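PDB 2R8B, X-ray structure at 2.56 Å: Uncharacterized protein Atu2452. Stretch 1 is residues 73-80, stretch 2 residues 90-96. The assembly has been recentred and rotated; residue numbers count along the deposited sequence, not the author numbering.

Stretch 1 73-80: GDENQFFD
Stretch 2 (90-96) TILSPVG

A short, weakly bonded helix, about Glu75 to Asp80 and continuing later in the chain, packs against a strand that includes Thr90 to Pro94. Their N-to-C directions make an angle of 160°, nearly antiparallel, and the axes approach to 7.2 Å. In register, the CA atoms of Glu75 and Val95 lie 4.7 Å apart, and with the near-antiparallel direction the contacts then step back along stretch 2 to Ser93 and Ile91. The contact is small, burying 350 Å² over both sides.

Gly73 enters in an extended conformation (phi/psi -81/-157) and leaves the strand untouched; an ideal CB here would fall 2.5 Å from Gln77 CD, so the folded-back glutamine occupies that space. Asp74, also extended (-167/-160) with chi1 p, is the N-cap. Its OD2 accepts from Asn76 N at a very short 2.5 Å, satisfying an amide at the helix start, while Gln77 N reaches Asp74 O in a weak bond of 3.3 Å. The same residue also grazes stretch 2, Asp74 CB lying 4.0 Å from Val95 CG2.

Glu75 (-70/-21) carries the polar center of the contact through its backbone. Ser93, chi1 t and with CA-to-CB directed toward the helix, donates from OG to Glu75 O at 2.5 Å, a short bond that ties the first turn to the strand. The glutamate side chain, chi1 -17° between wells, chi2 p and chi3 42°, lies along Val95: Glu75 CG is 3.4 Å and Glu75 OE2 3.5 Å from Val95 CB, and Glu75 CG is 4.1 Å from Pro94 C. Val95 (-89/136) has chi1 p.

Asn76 (-90/-17, chi1 m) points away, and Gln77 (-43/-65, chi1 -92°) points sideways; neither touches the strand. Phe78 (-100/-5, chi1 m, chi2 -85°) starts sideways, but its ring leads away.

One turn after Glu75, Phe79 (-53/-63) returns to the strand. Its CA-to-CB bond is sideways, yet chi1 t and chi2 71° bring the ring nearer. Phe79 CE1 meets Ile91 CG2 at 3.6 Å, an apolar contact, and Phe79 CD1 lies 4.0 Å from Ser93 CB, which sits at the ring edge near its plane. Ile91 (-120/133, chi1 m, chi2 144°) and Ser93 (-142/100) both point toward the helix, whereas Leu92 (-135/123, both chi angles t) and Pro94 (-90/152) point away, the alternation expected of a strand. Asp80 (-77/-26, chi1 -22°) points away; Phe79 is the last residue of stretch 1 to touch stretch 2.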

# COMPACT_ATOMS: atom_id res chain seq x y z
N GLY A 73 -6.00 -12.08 -4.10
CA GLY A 73 -7.02 -11.61 -3.16
C GLY A 73 -8.09 -10.79 -3.85
O GLY A 73 -8.30 -10.92 -5.06
N ASP A 74 -8.78 -9.94 -3.08
CA ASP A 74 -9.78 -9.01 -3.62
C ASP A 74 -10.19 -7.93 -2.60
O ASP A 74 -9.46 -7.70 -1.62
CB ASP A 74 -11.00 -9.77 -4.18
CG ASP A 74 -11.99 -10.21 -3.08
OD1 ASP A 74 -12.77 -11.15 -3.34
OD2 ASP A 74 -12.01 -9.62 -1.98
N GLU A 75 -11.36 -7.30 -2.82
CA GLU A 75 -11.81 -6.16 -2.00
C GLU A 75 -12.21 -6.54 -0.58
O GLU A 75 -12.24 -5.67 0.31
CB GLU A 75 -12.98 -5.42 -2.64
CG GLU A 75 -13.17 -5.72 -4.08
CD GLU A 75 -14.08 -6.89 -4.28
OE1 GLU A 75 -15.11 -6.97 -3.58
OE2 GLU A 75 -13.76 -7.72 -5.15
N ASN A 76 -12.53 -7.80 -0.35
CA ASN A 76 -12.84 -8.25 1.01
C ASN A 76 -11.69 -8.74 1.84
O ASN A 76 -11.85 -8.84 3.06
CB ASN A 76 -13.96 -9.28 1.04
CG ASN A 76 -15.25 -8.71 0.64
OD1 ASN A 76 -15.78 -7.81 1.31
ND2 ASN A 76 -15.78 -9.19 -0.47
N GLN A 77 -10.56 -9.08 1.21
CA GLN A 77 -9.35 -9.43 1.95
C GLN A 77 -9.15 -8.49 3.12
O GLN A 77 -9.26 -8.90 4.29
CB GLN A 77 -8.10 -9.43 1.08
CG GLN A 77 -7.79 -10.79 0.48
CD GLN A 77 -6.30 -11.10 0.47
OE1 GLN A 77 -5.42 -10.22 0.29
NE2 GLN A 77 -5.99 -12.37 0.69
N PHE A 78 -8.90 -7.22 2.80
CA PHE A 78 -8.50 -6.28 3.84
C PHE A 78 -9.53 -5.32 4.45
O PHE A 78 -9.20 -4.61 5.41
CB PHE A 78 -7.26 -5.54 3.38
CG PHE A 78 -6.03 -6.37 3.46
CD1 PHE A 78 -5.33 -6.47 4.65
CD2 PHE A 78 -5.59 -7.09 2.35
CE1 PHE A 78 -4.18 -7.25 4.72
CE2 PHE A 78 -4.43 -7.89 2.42
CZ PHE A 78 -3.73 -7.96 3.61
N PHE A 79 -10.77 -5.33 3.94
CA PHE A 79 -11.80 -4.40 4.37
C PHE A 79 -12.04 -4.40 5.88
O PHE A 79 -11.84 -3.36 6.50
CB PHE A 79 -13.12 -4.62 3.61
CG PHE A 79 -14.14 -3.49 3.77
CD1 PHE A 79 -13.93 -2.25 3.17
CD2 PHE A 79 -15.32 -3.70 4.49
CE1 PHE A 79 -14.84 -1.24 3.28
CE2 PHE A 79 -16.27 -2.70 4.61
CZ PHE A 79 -16.04 -1.45 4.00
N ASP A 80 -12.48 -5.50 6.49
CA ASP A 80 -12.90 -5.38 7.90
C ASP A 80 -11.67 -5.33 8.75
O ASP A 80 -11.68 -4.74 9.83
CB ASP A 80 -13.87 -6.46 8.37
CG ASP A 80 -14.60 -7.09 7.23
OD1 ASP A 80 -15.83 -7.25 7.32
OD2 ASP A 80 -13.91 -7.41 6.22
N THR A 90 -12.51 6.77 7.04
CA THR A 90 -13.28 6.37 5.89
C THR A 90 -12.46 5.31 5.18
O THR A 90 -11.26 5.45 5.05
CB THR A 90 -13.82 7.55 4.98
OG1 THR A 90 -13.63 7.18 3.61
CG2 THR A 90 -13.23 8.99 5.35
N ILE A 91 -13.09 4.19 4.81
CA ILE A 91 -12.32 3.01 4.41
C ILE A 91 -12.60 2.56 3.02
O ILE A 91 -13.74 2.36 2.60
CB ILE A 91 -12.48 1.82 5.36
CG1 ILE A 91 -11.58 2.05 6.56
CG2 ILE A 91 -12.01 0.51 4.71
CD1 ILE A 91 -12.19 1.55 7.81
N LEU A 92 -11.53 2.31 2.31
CA LEU A 92 -11.64 2.15 0.91
C LEU A 92 -10.83 0.93 0.44
O LEU A 92 -9.64 0.83 0.69
CB LEU A 92 -11.15 3.46 0.34
CG LEU A 92 -11.44 3.66 -1.11
CD1 LEU A 92 -11.56 5.13 -1.32
CD2 LEU A 92 -10.18 3.07 -1.78
N SER A 93 -11.47 -0.02 -0.22
CA SER A 93 -10.75 -1.25 -0.55
C SER A 93 -11.12 -1.80 -1.93
O SER A 93 -12.17 -2.43 -2.10
CB SER A 93 -10.94 -2.29 0.56
OG SER A 93 -10.81 -3.60 0.06
N PRO A 94 -10.25 -1.54 -2.92
CA PRO A 94 -10.49 -1.90 -4.30
C PRO A 94 -9.98 -3.28 -4.63
O PRO A 94 -9.00 -3.76 -4.00
CB PRO A 94 -9.66 -0.87 -5.07
CG PRO A 94 -8.62 -0.38 -4.08
CD PRO A 94 -8.95 -0.88 -2.74
N VAL A 95 -10.63 -3.90 -5.62
CA VAL A 95 -10.08 -5.10 -6.27
C VAL A 95 -9.23 -4.62 -7.43
O VAL A 95 -9.65 -3.71 -8.15
CB VAL A 95 -11.20 -6.05 -6.79
CG1 VAL A 95 -12.13 -5.32 -7.80
CG2 VAL A 95 -10.62 -7.37 -7.35
N GLY A 96 -8.04 -5.18 -7.61
CA GLY A 96 -7.18 -4.82 -8.74
C GLY A 96 -7.78 -5.05 -10.12
O GLY A 96 -8.71 -5.83 -10.29